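Local structure of homoserine kinase (4P52) at residues P52-L57 against L108-P113; L58-K63 against Q102-E107; K143-F148 against P167-G172. The protein probably catalyses the ATP-dependent phosphorylation of L-homoserine to O-phospho-L-homoserine, a step on the route to threonine, as a member of the GHMP kinase family. All coordinates share one frame; numbering follows the deposited sequence.

Contact 1 (P52-L57 against L108-P113)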
loop_
_atom_site.group_PDB
_atom_site.type_symbol
_atom_site.label_atom_id
_atom_site.label_comp_id
_atom_site.label_asym_id
_atom_site.label_seq_id
_atom_site.Cartn_x
_atom_site.Cartn_y
_atom_site.Cartn_z
ATOM N N PRO A 52 -22.301 2.022 16.062
ATOM C CA PRO A 52 -22.661 2.825 17.222
ATOM C C PRO A 52 -21.533 3.809 17.601
ATOM O O PRO A 52 -20.776 4.241 16.722
ATOM C CB PRO A 52 -22.929 1.767 18.296
ATOM C CG PRO A 52 -22.015 0.640 17.942
ATOM C CD PRO A 52 -21.809 0.687 16.435
ATOM N N GLY A 53 -21.436 4.182 18.877
ATOM C CA GLY A 53 -20.463 5.185 19.298
ATOM C C GLY A 53 -20.595 5.420 20.790
ATOM O O GLY A 53 -21.373 4.748 21.452
ATOM N N ASP A 54 -19.848 6.369 21.331
ATOM C CA ASP A 54 -20.001 6.725 22.721
ATOM C C ASP A 54 -20.352 8.182 22.898
ATOM O O ASP A 54 -20.093 8.990 22.021
ATOM C CB ASP A 54 -18.719 6.408 23.450
ATOM C CG ASP A 54 -18.610 4.942 23.777
ATOM O OD1 ASP A 54 -19.675 4.292 23.878
ATOM O OD2 ASP A 54 -17.479 4.430 23.921
ATOM N N GLU A 55 -20.937 8.518 24.040
ATOM C CA GLU A 55 -21.261 9.904 24.367
ATOM C C GLU A 55 -20.535 10.361 25.619
ATOM O O GLU A 55 -20.460 9.621 26.608
ATOM C CB GLU A 55 -22.767 10.069 24.542
ATOM C CG GLU A 55 -23.557 9.807 23.274
ATOM C CD GLU A 55 -25.062 9.877 23.472
ATOM O OE1 GLU A 55 -25.539 9.969 24.639
ATOM O OE2 GLU A 55 -25.780 9.848 22.440
ATOM N N VAL A 56 -20.004 11.581 25.579
ATOM C CA VAL A 56 -19.388 12.184 26.754
ATOM C C VAL A 56 -20.036 13.523 27.050
ATOM O O VAL A 56 -20.207 14.341 26.152
ATOM C CB VAL A 56 -17.873 12.360 26.569
ATOM C CG1 VAL A 56 -17.245 13.107 27.737
ATOM C CG2 VAL A 56 -17.224 10.990 26.464
ATOM N N LEU A 57 -20.422 13.725 28.308
ATOM C CA LEU A 57 -20.944 15.004 28.754
ATOM C C LEU A 57 -19.932 15.619 29.715
ATOM O O LEU A 57 -19.461 14.929 30.618
ATOM C CB LEU A 57 -22.305 14.812 29.427
ATOM C CG LEU A 57 -23.059 16.094 29.846
ATOM C CD1 LEU A 57 -24.583 15.934 29.794
ATOM C CD2 LEU A 57 -22.618 16.526 31.233
ATOM N N LEU A 108 -19.994 9.719 31.419
ATOM C CA LEU A 108 -19.712 8.944 30.214
ATOM C C LEU A 108 -20.804 7.930 29.937
ATOM O O LEU A 108 -21.159 7.158 30.809
ATOM C CB LEU A 108 -18.349 8.258 30.340
ATOM C CG LEU A 108 -18.043 7.087 29.391
ATOM C CD1 LEU A 108 -18.073 7.455 27.905
ATOM C CD2 LEU A 108 -16.692 6.474 29.745
ATOM N N THR A 109 -21.321 7.920 28.716
ATOM C CA THR A 109 -22.335 6.951 28.318
ATOM C C THR A 109 -21.829 6.056 27.203
ATOM O O THR A 109 -21.655 6.502 26.072
ATOM C CB THR A 109 -23.599 7.641 27.782
ATOM O OG1 THR A 109 -23.977 8.722 28.647
ATOM C CG2 THR A 109 -24.737 6.650 27.658
ATOM N N LYS A 110 -21.608 4.786 27.516
ATOM C CA LYS A 110 -21.318 3.772 26.502
ATOM C C LYS A 110 -22.588 3.401 25.764
ATOM O O LYS A 110 -23.556 2.923 26.367
ATOM C CB LYS A 110 -20.700 2.511 27.112
ATOM C CG LYS A 110 -19.421 2.757 27.884
ATOM C CD LYS A 110 -18.293 3.252 26.997
ATOM C CE LYS A 110 -17.791 2.148 26.079
ATOM N NZ LYS A 110 -16.490 2.497 25.442
ATOM N N LYS A 111 -22.574 3.632 24.458
ATOM C CA LYS A 111 -23.675 3.288 23.583
ATOM C C LYS A 111 -23.189 2.174 22.670
ATOM O O LYS A 111 -23.741 1.942 21.597
ATOM C CB LYS A 111 -24.130 4.511 22.771
ATOM C CG LYS A 111 -24.685 5.660 23.609
ATOM C CD LYS A 111 -26.207 5.711 23.606
ATOM C CE LYS A 111 -26.732 6.360 22.332
ATOM N NZ LYS A 111 -28.044 7.028 22.560
HETATM N N MSE A 112 -22.144 1.488 23.109
HETATM C CA MSE A 112 -21.539 0.404 22.354
HETATM C C MSE A 112 -20.823 -0.472 23.330
HETATM O O MSE A 112 -20.381 0.003 24.373
HETATM C CB MSE A 112 -20.543 0.947 21.338
HETATM C CG MSE A 112 -19.346 1.653 21.965
HETATM SE SE MSE A 112 -18.154 2.330 20.532
HETATM C CE MSE A 112 -17.640 0.625 19.697
ATOM N N PRO A 113 -20.668 -1.763 22.991
ATOM C CA PRO A 113 -20.056 -2.728 23.912
ATOM C C PRO A 113 -18.523 -2.683 23.923
ATOM O O PRO A 113 -17.903 -2.402 22.902
ATOM C CB PRO A 113 -20.564 -4.065 23.392
ATOM C CG PRO A 113 -20.899 -3.833 21.947
ATOM C CD PRO A 113 -20.996 -2.364 21.678
#
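Strand 52-57 runs antiparallel to strand 108-110, the axes 4.9 Å apart at closest and 166° between their directions. Val-56 faces Leu-108 as a non-hydrogen-bonded pair, and Glu-55 and Thr-109 are the hydrogen-bonded pair: Glu-55 N reaches Thr-109 O at 3.0 Å and Thr-109 N returns to Glu-55 O at 2.8 Å, both nearly straight. Farther on, a side chain takes over from the ladder. Asp-54 OD1 accepts Lys-111 N at 3.0 Å, almost in line with its C-O bond, whereas the bond from Lys-111 N to Gly-53 O is weak. The other oxygen, Asp-54 OD2, meets Lys-110 NZ on its syn side at 2.7 Å in a salt bridge; bends at chi2 (-65°) and chi3 fold the lysine back to the carboxylate. Lys-110 NZ also bonds Ser-120 OG and Asp-54 OD2 bonds Ser-124 OG, tying this buried ion pair to helix 120-135. Pro-113 opens the glycine- and serine-rich loop before that helix, a loop that in GHMP kinases wraps the nucleotide phosphates and probably does so here. Leading into it, selenomethionine Met-112 sets CB against Pro-52 CG at 3.7 Å, the side chains crossing at about a right angle, and lays SE along Gly-53. Leu-108 CD1 meets Val-56 CG2 at 3.9 Å on the face with Asp-54. On the reverse face, Glu-55 OE2 forms a long salt bridge to Lys-111 NZ, while its OE1 pairs with Lys-28.

Contact 2 (L58-K63 against Q102-E107)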
loop_
_atom_site.group_PDB
_atom_site.type_symbol
_atom_site.label_atom_id
_atom_site.label_comp_id
_atom_site.label_asym_id
_atom_site.label_seq_id
_atom_site.Cartn_x
_atom_site.Cartn_y
_atom_site.Cartn_z
ATOM N N LEU A 58 -19.576 16.887 29.522
ATOM C CA LEU A 58 -18.659 17.574 30.424
ATOM C C LEU A 58 -19.370 18.761 31.008
ATOM O O LEU A 58 -20.048 19.454 30.257
ATOM C CB LEU A 58 -17.451 18.101 29.666
ATOM C CG LEU A 58 -16.598 17.113 28.876
ATOM C CD1 LEU A 58 -15.318 17.824 28.501
ATOM C CD2 LEU A 58 -16.275 15.858 29.670
ATOM N N ARG A 59 -19.225 19.011 32.311
ATOM C CA ARG A 59 -19.689 20.273 32.898
ATOM C C ARG A 59 -18.528 20.983 33.550
ATOM O O ARG A 59 -17.608 20.343 34.057
ATOM C CB ARG A 59 -20.774 20.088 33.971
ATOM C CG ARG A 59 -21.736 18.955 33.738
ATOM C CD ARG A 59 -22.729 18.790 34.888
ATOM N NE ARG A 59 -23.781 17.833 34.496
ATOM C CZ ARG A 59 -24.848 18.122 33.715
ATOM N NH1 ARG A 59 -25.068 19.351 33.214
ATOM N NH2 ARG A 59 -25.728 17.166 33.428
ATOM N N LEU A 60 -18.592 22.307 33.570
ATOM C CA LEU A 60 -17.616 23.103 34.280
ATOM C C LEU A 60 -17.885 23.019 35.780
ATOM O O LEU A 60 -19.040 23.030 36.205
ATOM C CB LEU A 60 -17.696 24.559 33.827
ATOM C CG LEU A 60 -17.392 24.756 32.351
ATOM C CD1 LEU A 60 -17.642 26.214 31.995
ATOM C CD2 LEU A 60 -15.970 24.313 32.012
ATOM N N SER A 61 -16.823 22.941 36.578
ATOM C CA SER A 61 -16.964 22.895 38.022
ATOM C C SER A 61 -16.064 23.928 38.695
ATOM O O SER A 61 -14.914 24.146 38.277
ATOM C CB SER A 61 -16.670 21.481 38.529
ATOM O OG SER A 61 -16.966 21.350 39.910
ATOM N N ASP A 62 -16.602 24.583 39.723
ATOM C CA ASP A 62 -15.807 25.482 40.564
ATOM C C ASP A 62 -14.847 24.697 41.460
ATOM O O ASP A 62 -13.792 25.205 41.833
ATOM C CB ASP A 62 -16.705 26.409 41.386
ATOM C CG ASP A 62 -17.238 27.587 40.565
ATOM O OD1 ASP A 62 -16.986 27.630 39.341
ATOM O OD2 ASP A 62 -17.905 28.481 41.135
ATOM N N LYS A 63 -15.216 23.456 41.785
ATOM C CA LYS A 63 -14.341 22.543 42.503
ATOM C C LYS A 63 -13.265 22.005 41.548
ATOM O O LYS A 63 -13.558 21.658 40.403
ATOM C CB LYS A 63 -15.150 21.404 43.130
ATOM C CG LYS A 63 -14.273 20.429 43.901
ATOM C CD LYS A 63 -15.054 19.471 44.796
ATOM C CE LYS A 63 -14.120 18.554 45.589
ATOM N NZ LYS A 63 -13.358 17.622 44.711
ATOM N N GLN A 102 -9.068 24.459 35.567
ATOM C CA GLN A 102 -10.511 24.409 35.437
ATOM C C GLN A 102 -11.017 23.057 35.923
ATOM O O GLN A 102 -10.496 22.023 35.503
ATOM C CB GLN A 102 -10.916 24.668 33.978
ATOM C CG GLN A 102 -12.381 24.413 33.688
ATOM C CD GLN A 102 -13.285 25.396 34.384
ATOM O OE1 GLN A 102 -13.205 26.583 34.130
ATOM N NE2 GLN A 102 -14.158 24.907 35.256
ATOM N N GLY A 103 -12.007 23.071 36.818
ATOM C CA GLY A 103 -12.687 21.854 37.250
ATOM C C GLY A 103 -13.609 21.322 36.159
ATOM O O GLY A 103 -14.288 22.102 35.471
ATOM N N ILE A 104 -13.623 20.001 35.990
ATOM C CA ILE A 104 -14.436 19.357 34.984
ATOM C C ILE A 104 -15.057 18.104 35.571
ATOM O O ILE A 104 -14.338 17.277 36.141
ATOM C CB ILE A 104 -13.586 18.910 33.770
ATOM C CG1 ILE A 104 -13.010 20.095 32.995
ATOM C CG2 ILE A 104 -14.392 18.030 32.840
ATOM C CD1 ILE A 104 -14.027 21.041 32.380
ATOM N N GLU A 105 -16.378 17.961 35.437
ATOM C CA GLU A 105 -17.043 16.688 35.717
ATOM C C GLU A 105 -17.383 16.006 34.419
ATOM O O GLU A 105 -17.834 16.656 33.472
ATOM C CB GLU A 105 -18.325 16.890 36.491
ATOM C CG GLU A 105 -18.145 17.530 37.852
ATOM C CD GLU A 105 -19.473 17.844 38.535
ATOM O OE1 GLU A 105 -20.523 17.935 37.840
ATOM O OE2 GLU A 105 -19.465 18.008 39.777
ATOM N N ILE A 106 -17.199 14.692 34.387
ATOM C CA ILE A 106 -17.446 13.892 33.208
ATOM C C ILE A 106 -18.541 12.901 33.510
ATOM O O ILE A 106 -18.473 12.212 34.504
ATOM C CB ILE A 106 -16.173 13.098 32.820
ATOM C CG1 ILE A 106 -15.009 14.061 32.562
ATOM C CG2 ILE A 106 -16.428 12.152 31.638
ATOM C CD1 ILE A 106 -13.648 13.428 32.676
ATOM N N GLU A 107 -19.552 12.835 32.656
ATOM C CA GLU A 107 -20.514 11.751 32.655
ATOM C C GLU A 107 -20.273 11.016 31.346
ATOM O O GLU A 107 -20.317 11.617 30.279
ATOM C CB GLU A 107 -21.945 12.278 32.719
ATOM C CG GLU A 107 -22.307 12.933 34.043
ATOM C CD GLU A 107 -23.489 13.906 33.965
ATOM O OE1 GLU A 107 -24.332 13.764 33.048
ATOM O OE2 GLU A 107 -23.582 14.828 34.822
HETATM O O HOH W 1 -16.109 26.706 36.880
#
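Arg-59 turns CG anti to its carbonyl carbon (chi1 -35°) and then runs extended to NE, which brings the guanidinium to the end of the equally stretched Glu-107. The NE hydrogen makes a fairly straight salt-bridge bond to Glu-107 OE2 at 3.0 Å. That oxygen lies at the guanidinium edge, in its plane, yet is approached from above its own carboxylate, the two flat groups being turned 52° apart; a weak second bond comes from Arg-59 NH2. Gln-102, bent at chi2 (67°), curls its amide back so that NE2 donates to Gly-103 O at 2.8 Å, in the carbonyl plane and on a lone pair. Ser-61 N reaches the same oxygen from above that plane at 2.9 Å, so two donors grip it. A water accepts from Gln-102 NE2 and donates to Asp-62 OD1, linking the strand ends. Gly-103 CA makes a CA-H...O contact with Lys-63 O at 3.3 Å. Between these ends Arg-59 and Glu-105 exchange two backbone hydrogen bonds as an antiparallel pair. On the opposite face from the charges, Leu-58 CD2 packs against Ile-106 CG1 at 3.6 Å, the side chains side by side and pointing the same way. Leu-60 CD2 touches Ile-104 CD1 at 3.8 Å; the Leu-60 side chain crosses that of Gln-102 at about a right angle. Helices 86-98 and 120-135 cover this apolar face. Strand 66-72, parallel to 103-110 and joined to it by helix 86-98 in a beta-alpha-beta crossover, lies beside strand 103-110 and sends Arg-67 to Glu-105 and Ser-61, while strand 26-36 borders strand 52-61.

Contact 3 (K143-F148 against P167-G172)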
loop_
_atom_site.group_PDB
_atom_site.type_symbol
_atom_site.label_atom_id
_atom_site.label_comp_id
_atom_site.label_asym_id
_atom_site.label_seq_id
_atom_site.Cartn_x
_atom_site.Cartn_y
_atom_site.Cartn_z
ATOM N N LYS A 143 -7.421 18.942 14.231
ATOM C CA LYS A 143 -6.178 18.291 13.842
ATOM C C LYS A 143 -5.288 17.980 15.055
ATOM O O LYS A 143 -4.840 16.844 15.226
ATOM C CB LYS A 143 -5.414 19.179 12.835
ATOM C CG LYS A 143 -3.952 18.793 12.626
ATOM C CD LYS A 143 -3.150 19.847 11.853
ATOM C CE LYS A 143 -1.649 19.617 12.073
ATOM N NZ LYS A 143 -0.762 19.995 10.934
ATOM N N ASP A 144 -5.042 18.992 15.890
ATOM C CA ASP A 144 -4.035 18.899 16.933
ATOM C C ASP A 144 -4.493 18.179 18.181
ATOM O O ASP A 144 -3.702 18.018 19.111
ATOM C CB ASP A 144 -3.503 20.281 17.280
ATOM C CG ASP A 144 -2.646 20.864 16.162
ATOM O OD1 ASP A 144 -1.616 20.228 15.817
ATOM O OD2 ASP A 144 -3.018 21.936 15.616
ATOM N N LEU A 145 -5.753 17.731 18.208
ATOM C CA LEU A 145 -6.241 16.967 19.350
ATOM C C LEU A 145 -5.769 15.525 19.350
ATOM O O LEU A 145 -5.769 14.873 20.415
ATOM C CB LEU A 145 -7.754 17.009 19.454
ATOM C CG LEU A 145 -8.377 18.404 19.458
ATOM C CD1 LEU A 145 -9.890 18.273 19.506
ATOM C CD2 LEU A 145 -7.834 19.264 20.599
ATOM N N LEU A 146 -5.350 15.029 18.184
ATOM C CA LEU A 146 -4.971 13.620 18.060
ATOM C C LEU A 146 -3.944 13.124 19.117
ATOM O O LEU A 146 -4.178 12.089 19.757
ATOM C CB LEU A 146 -4.527 13.287 16.634
ATOM C CG LEU A 146 -4.180 11.815 16.408
ATOM C CD1 LEU A 146 -5.329 10.885 16.761
ATOM C CD2 LEU A 146 -3.791 11.609 14.958
ATOM N N PRO A 147 -2.829 13.867 19.322
ATOM C CA PRO A 147 -1.831 13.375 20.291
ATOM C C PRO A 147 -2.398 13.188 21.705
ATOM O O PRO A 147 -2.048 12.208 22.394
ATOM C CB PRO A 147 -0.748 14.465 20.292
ATOM C CG PRO A 147 -0.955 15.241 19.036
ATOM C CD PRO A 147 -2.424 15.150 18.713
ATOM N N PHE A 148 -3.267 14.101 22.134
ATOM C CA PHE A 148 -3.877 13.973 23.442
ATOM C C PHE A 148 -4.734 12.728 23.548
ATOM O O PHE A 148 -4.732 12.049 24.572
ATOM C CB PHE A 148 -4.676 15.213 23.775
ATOM C CG PHE A 148 -3.846 16.446 23.800
ATOM C CD1 PHE A 148 -2.872 16.611 24.766
ATOM C CD2 PHE A 148 -4.019 17.430 22.845
ATOM C CE1 PHE A 148 -2.086 17.745 24.790
ATOM C CE2 PHE A 148 -3.244 18.575 22.862
ATOM C CZ PHE A 148 -2.272 18.731 23.833
ATOM N N PRO A 167 -9.449 8.127 12.553
ATOM C CA PRO A 167 -10.733 8.212 11.829
ATOM C C PRO A 167 -11.909 8.579 12.751
ATOM O O PRO A 167 -12.912 9.193 12.306
ATOM C CB PRO A 167 -10.927 6.803 11.242
ATOM C CG PRO A 167 -10.089 5.912 12.096
ATOM C CD PRO A 167 -8.921 6.748 12.578
ATOM N N CYS A 168 -11.787 8.213 14.020
ATOM C CA CYS A 168 -12.794 8.557 14.969
ATOM C C CYS A 168 -12.850 10.085 15.126
ATOM O O CYS A 168 -13.920 10.691 15.056
ATOM C CB CYS A 168 -12.522 7.889 16.314
ATOM S SG CYS A 168 -13.834 8.309 17.472
ATOM N N LEU A 169 -11.692 10.686 15.332
ATOM C CA LEU A 169 -11.586 12.111 15.534
ATOM C C LEU A 169 -11.784 12.913 14.254
ATOM O O LEU A 169 -12.382 13.971 14.289
ATOM C CB LEU A 169 -10.227 12.458 16.160
ATOM C CG LEU A 169 -9.859 13.932 16.320
ATOM C CD1 LEU A 169 -10.766 14.698 17.298
ATOM C CD2 LEU A 169 -8.395 14.024 16.734
ATOM N N TYR A 170 -11.271 12.420 13.137
ATOM C CA TYR A 170 -11.242 13.206 11.918
ATOM C C TYR A 170 -12.388 12.885 11.025
ATOM O O TYR A 170 -12.663 13.631 10.103
ATOM C CB TYR A 170 -9.967 12.952 11.129
ATOM C CG TYR A 170 -8.719 13.432 11.805
ATOM C CD1 TYR A 170 -8.715 14.565 12.601
ATOM C CD2 TYR A 170 -7.519 12.758 11.632
ATOM C CE1 TYR A 170 -7.553 14.999 13.229
ATOM C CE2 TYR A 170 -6.355 13.189 12.246
ATOM C CZ TYR A 170 -6.379 14.313 13.033
ATOM O OH TYR A 170 -5.207 14.732 13.618
ATOM N N GLY A 171 -13.047 11.757 11.268
ATOM C CA GLY A 171 -14.018 11.240 10.307
ATOM C C GLY A 171 -13.346 10.649 9.084
ATOM O O GLY A 171 -12.165 10.882 8.824
ATOM N N GLY A 172 -14.099 9.841 8.355
ATOM C CA GLY A 172 -13.668 9.379 7.058
ATOM C C GLY A 172 -12.808 8.146 7.106
ATOM O O GLY A 172 -12.854 7.361 8.074
#
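Leu-169 pushes its CD2 methyl into the backbone turn at Leu-145 and Leu-146, in the helical layer of the GHMP kinase N-terminal domain. The hollow is formed by the carbonyl carbon and CB of Leu-145 and by N, CA and CB of Leu-146; the methyl lies 3.5 Å from Leu-146 N and 3.9 Å from Leu-146 CB. With CG anti to the backbone N (chi1 174°), Leu-169 carries CD2 from the last turn of helix 162-170 into that hollow. Next to it, the Tyr-170 ring fits between Lys-143 and Leu-146. Leu-146 CD2 sits 4.1 Å from Tyr-170 CE2, and the two side chains cross at about a right angle. At the far end of the ring, Tyr-170 OH donates to Lys-143 O at 2.7 Å, in the carbonyl plane and on a lone pair, adding a polar tie beside the leucine packing. A phenylalanine here would keep the ring but lack the hydroxyl, and would probably leave Lys-143 O without this donor. Val-126 of helix 120-135 also touches Leu-169. On the lysine side, the ring's CE1 comes to 3.6 Å from Lys-143 CA.

How the contacts relate
Contacts 1 and 2 are successive lengths of one antiparallel pairing between strands 52-61 and 103-110, their centres 18 Å apart. They join at a probable hydrogen bond from Leu-57 N to Glu-107 O, 2.9 Å, and along the chain contact 2 is nested inside the loop that contact 1 closes. Contact 3 follows later in sequence and touches neither: its centre is about 17 Å from that of contact 1 and 23 Å from that of contact 2, with nearest atoms about 7 and 11 Å apart. Helix 120-135 meets side chains of all three. Contact 1 leads directly into the probable phosphate-binding loop, whereas contact 2 is at the distant end of the same strands.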